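Local coordinates for phosphate-binding protein PstS 2 (Streptococcus pneumoniae, PDB 4H1X) that probably binds inorganic phosphate as the solute-binding lipoprotein of the PstSACB ABC transporter, delivering it for import into the cell, at residues P105-W110 with H224-L229; Q132-N137 with S167-K172. All blocks are in the same frame, centred on the assembly; numbering follows the deposited sequence.

Interaction 1 (P105-W110 with H224-L229); sequences PFNIVW and HDAIAL
Strand 105-110 pairs antiparallel with 224-226 and, past a corner at I227, with 228-229, through four backbone hydrogen bonds in which F106, I108 and D225 each use both N and O. I108 N gives to D225 O in the carbonyl plane, 3.0 Å and nearly straight at 168°, while D225 N returns a more bent bond to I108 O. F106 N reaches A228 O at 2.8 Å, but F106 O is met by I227 N at 2.9 Å, nearly along the C=O axis. I227 turns its branched chain so that CG2 meets I108 CG1 at 3.7 Å, the two isoleucines crossing at about a right angle. On the other edge, the backbones of N107 and V109 bond to V210 and G208 of strand 207-210.

The buried polar side chains find partners beyond the pair. The A226 methyl lets the N107 amide lie close, OD1 3.5 Å from A226 CB, and N107 ND2 gives to R212 O. D225 lays its CB 3.7 Å from W110 CZ3; its OD2 is bonded to H126 NE2, with K143 a long, weak ion partner, so its charge is probably stabilised. I227 and A228 both face F106, a classic beta bulge in the mixed sheet of a periplasmic-binding-protein fold.

Interaction 2 (Q132-N137 with S167-K172); sequences QVVTDN and SSLMEK
L169 and K172, one turn apart on helix 164-180, meet the end of helix 128-136 through one apolar part and one of amide and lysine. The segment axes come no closer than 10.0 Å and run at 132° to each other, so the gap is bridged mainly by side chains.

On the buried side L169 holds CG anti to its backbone N (chi1 178°), which carries CD1 across to V134, 4.1 Å from its CA and 4.3 Å from its CG2. A branched leucine tip suits this place, since it can lie against the backbone and the side chain of the small, beta-branched valine together. V133 makes the step to the rim: its CG1, also anti to its own N, presses on K172 CB at 3.7 Å.

Toward solvent the contact is looser in kind rather than in distance. The K172 chain bends at chi2 (-64°) and its methylenes run obliquely across the N137 amide, CE 3.4 Å from N137 OD1, without a hydrogen bond, while the ammonium end leads away. N137, first residue beyond the helix, is steadied by its own chain: ND2 gives to V133 O at 2.9 Å from above the carbonyl plane, and N137 N uses the same oxygen, so two donors grip it.

V134 and L169 both rest on F139 and on A228 of strand 223-236, and L169 also touches F106 of strand 103-110.

After an N-terminal part of strands and helices, the chain lays down strand 103-110, then passes through helices 116-126 and 128-136 before crossing to strand 155-162 and helix 164-180. Interaction 2 closes the shorter loop, bringing the end of helix 128-136 against helix 164-180. Only later does strand 223-236 return beside 105-110, so interaction 1 closes a longer loop that contains all of interaction 2. The two do not cross, and they touch: I108 CG2 packs on M170 CE, while A228 CB meets both V134 CG1 and L169 CD2. Interaction 2 thus joins two helices that pack on the strands interaction 1 pairs.

Interaction 1 (P105-W110 with H224-L229)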
loop_
_atom_site.group_PDB
_atom_site.type_symbol
_atom_site.label_atom_id
_atom_site.label_comp_id
_atom_site.label_asym_id
_atom_site.label_seq_id
_atom_site.Cartn_x
_atom_site.Cartn_y
_atom_site.Cartn_z
ATOM N N PRO A 105 -4.892 -3.822 -1.371
ATOM C CA PRO A 105 -4.137 -5.067 -1.228
ATOM C C PRO A 105 -2.764 -4.960 -1.873
ATOM O O PRO A 105 -2.584 -4.207 -2.854
ATOM C CB PRO A 105 -5.005 -6.075 -1.986
ATOM C CG PRO A 105 -5.640 -5.254 -3.101
ATOM C CD PRO A 105 -5.820 -3.861 -2.530
ATOM N N PHE A 106 -1.801 -5.728 -1.341
ATOM C CA PHE A 106 -0.526 -5.954 -1.996
ATOM C C PHE A 106 -0.618 -7.360 -2.552
ATOM O O PHE A 106 -0.563 -8.342 -1.791
ATOM C CB PHE A 106 0.674 -5.789 -1.071
ATOM C CG PHE A 106 1.093 -4.384 -0.702
ATOM C CD1 PHE A 106 0.369 -3.278 -1.151
ATOM C CD2 PHE A 106 2.263 -4.162 0.021
ATOM C CE1 PHE A 106 0.798 -1.973 -0.861
ATOM C CE2 PHE A 106 2.687 -2.856 0.314
ATOM C CZ PHE A 106 1.935 -1.774 -0.105
ATOM N N ASN A 107 -0.943 -7.442 -3.843
ATOM C CA ASN A 107 -1.083 -8.709 -4.532
ATOM C C ASN A 107 0.200 -9.121 -5.224
ATOM O O ASN A 107 0.910 -8.288 -5.797
ATOM C CB ASN A 107 -2.186 -8.603 -5.603
ATOM C CG ASN A 107 -3.571 -8.600 -5.022
ATOM O OD1 ASN A 107 -3.891 -9.377 -4.124
ATOM N ND2 ASN A 107 -4.416 -7.725 -5.510
ATOM N N ILE A 108 0.427 -10.422 -5.226
ATOM C CA ILE A 108 1.416 -11.110 -6.049
ATOM C C ILE A 108 0.589 -11.886 -7.086
ATOM O O ILE A 108 -0.547 -12.319 -6.791
ATOM C CB ILE A 108 2.399 -12.007 -5.267
ATOM C CG1 ILE A 108 1.651 -13.112 -4.460
ATOM C CG2 ILE A 108 3.326 -11.150 -4.406
ATOM C CD1 ILE A 108 2.485 -14.199 -3.932
ATOM N N VAL A 109 1.098 -11.977 -8.311
ATOM C CA VAL A 109 0.397 -12.648 -9.394
ATOM C C VAL A 109 1.368 -13.608 -10.060
ATOM O O VAL A 109 2.559 -13.319 -10.119
ATOM C CB VAL A 109 -0.248 -11.681 -10.428
ATOM C CG1 VAL A 109 -1.181 -10.676 -9.753
ATOM C CG2 VAL A 109 0.804 -10.938 -11.243
ATOM N N TRP A 110 0.850 -14.724 -10.556
ATOM C CA TRP A 110 1.656 -15.709 -11.276
ATOM C C TRP A 110 0.771 -16.444 -12.282
ATOM O O TRP A 110 -0.468 -16.338 -12.218
ATOM C CB TRP A 110 2.333 -16.696 -10.302
ATOM C CG TRP A 110 1.386 -17.573 -9.547
ATOM C CD1 TRP A 110 0.929 -18.806 -9.916
ATOM C CD2 TRP A 110 0.874 -17.330 -8.239
ATOM N NE1 TRP A 110 0.163 -19.348 -8.912
ATOM C CE2 TRP A 110 0.120 -18.466 -7.864
ATOM C CE3 TRP A 110 0.989 -16.261 -7.335
ATOM C CZ2 TRP A 110 -0.547 -18.552 -6.628
ATOM C CZ3 TRP A 110 0.324 -16.344 -6.115
ATOM C CH2 TRP A 110 -0.441 -17.471 -5.778
ATOM N N HIS A 224 -3.981 -14.460 -8.485
ATOM C CA HIS A 224 -3.508 -13.356 -7.645
ATOM C C HIS A 224 -3.738 -13.753 -6.203
ATOM O O HIS A 224 -4.656 -14.531 -5.895
ATOM C CB HIS A 224 -4.162 -12.002 -7.971
ATOM C CG HIS A 224 -5.607 -11.932 -7.605
ATOM N ND1 HIS A 224 -6.599 -12.287 -8.508
ATOM C CD2 HIS A 224 -6.188 -11.547 -6.447
ATOM C CE1 HIS A 224 -7.743 -12.092 -7.875
ATOM N NE2 HIS A 224 -7.547 -11.662 -6.631
ATOM N N ASP A 225 -2.902 -13.231 -5.324
ATOM C CA ASP A 225 -2.941 -13.559 -3.915
ATOM C C ASP A 225 -2.516 -12.342 -3.090
ATOM O O ASP A 225 -1.454 -11.771 -3.348
ATOM C CB ASP A 225 -1.973 -14.731 -3.708
ATOM C CG ASP A 225 -1.706 -15.092 -2.276
ATOM O OD1 ASP A 225 -2.677 -15.425 -1.558
ATOM O OD2 ASP A 225 -0.520 -15.071 -1.877
ATOM N N ALA A 226 -3.341 -11.936 -2.109
ATOM C CA ALA A 226 -2.976 -10.770 -1.281
ATOM C C ALA A 226 -2.021 -11.200 -0.164
ATOM O O ALA A 226 -2.424 -11.918 0.756
ATOM C CB ALA A 226 -4.223 -10.108 -0.706
ATOM N N ILE A 227 -0.758 -10.768 -0.250
ATOM C CA ILE A 227 0.276 -11.090 0.743
ATOM C C ILE A 227 0.213 -10.097 1.916
ATOM O O ILE A 227 0.773 -10.359 2.967
ATOM C CB ILE A 227 1.696 -11.152 0.128
ATOM C CG1 ILE A 227 2.164 -9.790 -0.425
ATOM C CG2 ILE A 227 1.778 -12.262 -0.908
ATOM C CD1 ILE A 227 3.727 -9.655 -0.731
ATOM N N ALA A 228 -0.459 -8.970 1.732
ATOM C CA ALA A 228 -0.593 -7.951 2.772
ATOM C C ALA A 228 -1.705 -6.989 2.435
ATOM O O ALA A 228 -2.049 -6.817 1.253
ATOM C CB ALA A 228 0.713 -7.165 2.920
ATOM N N LEU A 229 -2.226 -6.322 3.468
ATOM C CA LEU A 229 -3.180 -5.228 3.321
ATOM C C LEU A 229 -2.492 -3.988 3.813
ATOM O O LEU A 229 -1.852 -3.996 4.877
ATOM C CB LEU A 229 -4.503 -5.468 4.064
ATOM C CG LEU A 229 -5.304 -6.705 3.660
ATOM C CD1 LEU A 229 -6.565 -6.793 4.501
ATOM C CD2 LEU A 229 -5.658 -6.681 2.183
#

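Interaction 2 (Q132-N137 with S167-K172)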
loop_
_atom_site.group_PDB
_atom_site.type_symbol
_atom_site.label_atom_id
_atom_site.label_comp_id
_atom_site.label_asym_id
_atom_site.label_seq_id
_atom_site.Cartn_x
_atom_site.Cartn_y
_atom_site.Cartn_z
ATOM N N GLN A 132 5.145 -13.593 9.364
ATOM C CA GLN A 132 5.816 -12.805 10.408
ATOM C C GLN A 132 6.631 -11.631 9.796
ATOM O O GLN A 132 6.699 -10.552 10.389
ATOM C CB GLN A 132 6.699 -13.689 11.301
ATOM C CG GLN A 132 7.039 -13.030 12.644
ATOM C CD GLN A 132 5.815 -12.710 13.477
ATOM O OE1 GLN A 132 4.958 -13.565 13.745
ATOM N NE2 GLN A 132 5.686 -11.454 13.873
ATOM N N VAL A 133 7.198 -11.817 8.599
ATOM C CA VAL A 133 7.924 -10.733 7.922
ATOM C C VAL A 133 6.928 -9.597 7.620
ATOM O O VAL A 133 7.234 -8.430 7.853
ATOM C CB VAL A 133 8.658 -11.216 6.641
ATOM C CG1 VAL A 133 9.225 -10.029 5.854
ATOM C CG2 VAL A 133 9.776 -12.200 6.988
ATOM N N VAL A 134 5.730 -9.955 7.115
ATOM C CA VAL A 134 4.717 -8.972 6.778
ATOM C C VAL A 134 4.309 -8.151 8.021
ATOM O O VAL A 134 4.357 -6.915 7.951
ATOM C CB VAL A 134 3.510 -9.680 6.116
ATOM C CG1 VAL A 134 2.325 -8.736 5.950
ATOM C CG2 VAL A 134 3.928 -10.255 4.740
ATOM N N THR A 135 3.908 -8.838 9.129
ATOM C CA THR A 135 3.451 -8.132 10.328
ATOM C C THR A 135 4.601 -7.376 11.018
ATOM O O THR A 135 4.347 -6.292 11.554
ATOM C CB THR A 135 2.727 -9.064 11.298
ATOM O OG1 THR A 135 3.606 -10.120 11.660
ATOM C CG2 THR A 135 1.411 -9.616 10.721
ATOM N N ASP A 136 5.846 -7.900 10.989
ATOM C CA ASP A 136 7.010 -7.211 11.591
ATOM C C ASP A 136 7.326 -5.928 10.851
ATOM O O ASP A 136 7.817 -4.983 11.475
ATOM C CB ASP A 136 8.256 -8.106 11.633
ATOM C CG ASP A 136 8.218 -9.152 12.736
ATOM O OD1 ASP A 136 7.270 -9.119 13.564
ATOM O OD2 ASP A 136 9.158 -9.959 12.809
ATOM N N ASN A 137 7.009 -5.885 9.536
ATOM C CA ASN A 137 7.185 -4.707 8.686
ATOM C C ASN A 137 5.937 -3.801 8.692
ATOM O O ASN A 137 5.813 -2.885 7.862
ATOM C CB ASN A 137 7.623 -5.105 7.294
ATOM C CG ASN A 137 9.100 -5.421 7.323
ATOM O OD1 ASN A 137 9.930 -4.525 7.474
ATOM N ND2 ASN A 137 9.454 -6.703 7.327
ATOM N N SER A 167 7.476 -3.216 -3.556
ATOM C CA SER A 167 8.922 -3.482 -3.647
ATOM C C SER A 167 9.638 -3.617 -2.306
ATOM O O SER A 167 10.402 -4.569 -2.133
ATOM C CB SER A 167 9.610 -2.407 -4.476
ATOM O OG SER A 167 9.102 -2.441 -5.797
ATOM N N SER A 168 9.425 -2.663 -1.368
ATOM C CA SER A 168 10.116 -2.699 -0.077
ATOM C C SER A 168 9.786 -3.979 0.678
ATOM O O SER A 168 10.707 -4.651 1.135
ATOM C CB SER A 168 9.793 -1.475 0.776
ATOM O OG SER A 168 10.603 -1.529 1.938
ATOM N N LEU A 169 8.489 -4.332 0.748
ATOM C CA LEU A 169 8.045 -5.540 1.430
ATOM C C LEU A 169 8.597 -6.798 0.737
ATOM O O LEU A 169 9.038 -7.731 1.424
ATOM C CB LEU A 169 6.518 -5.603 1.513
ATOM C CG LEU A 169 5.970 -6.889 2.183
ATOM C CD1 LEU A 169 6.504 -7.056 3.632
ATOM C CD2 LEU A 169 4.458 -6.915 2.155
HETATM N N MSE A 170 8.588 -6.817 -0.611
HETATM C CA MSE A 170 9.128 -7.940 -1.380
HETATM C C MSE A 170 10.610 -8.129 -1.048
HETATM O O MSE A 170 11.046 -9.267 -0.879
HETATM C CB MSE A 170 8.919 -7.698 -2.881
HETATM C CG MSE A 170 9.267 -8.887 -3.723
HETATM SE SE MSE A 170 8.334 -10.531 -3.080
HETATM C CE MSE A 170 6.607 -10.085 -3.234
ATOM N N GLU A 171 11.369 -7.011 -0.910
ATOM C CA GLU A 171 12.788 -7.039 -0.544
ATOM C C GLU A 171 12.955 -7.751 0.819
ATOM O O GLU A 171 13.818 -8.616 0.957
ATOM C CB GLU A 171 13.367 -5.609 -0.524
ATOM C CG GLU A 171 13.645 -5.045 -1.915
ATOM C CD GLU A 171 13.577 -3.538 -2.133
ATOM O OE1 GLU A 171 13.785 -2.764 -1.169
ATOM O OE2 GLU A 171 13.360 -3.134 -3.299
ATOM N N LYS A 172 12.096 -7.415 1.813
ATOM C CA LYS A 172 12.168 -8.046 3.155
ATOM C C LYS A 172 11.906 -9.571 3.038
ATOM O O LYS A 172 12.578 -10.391 3.680
ATOM C CB LYS A 172 11.160 -7.396 4.141
ATOM C CG LYS A 172 11.341 -5.878 4.402
ATOM C CD LYS A 172 12.664 -5.567 5.086
ATOM C CE LYS A 172 12.724 -4.112 5.512
ATOM N NZ LYS A 172 14.086 -3.763 5.983
#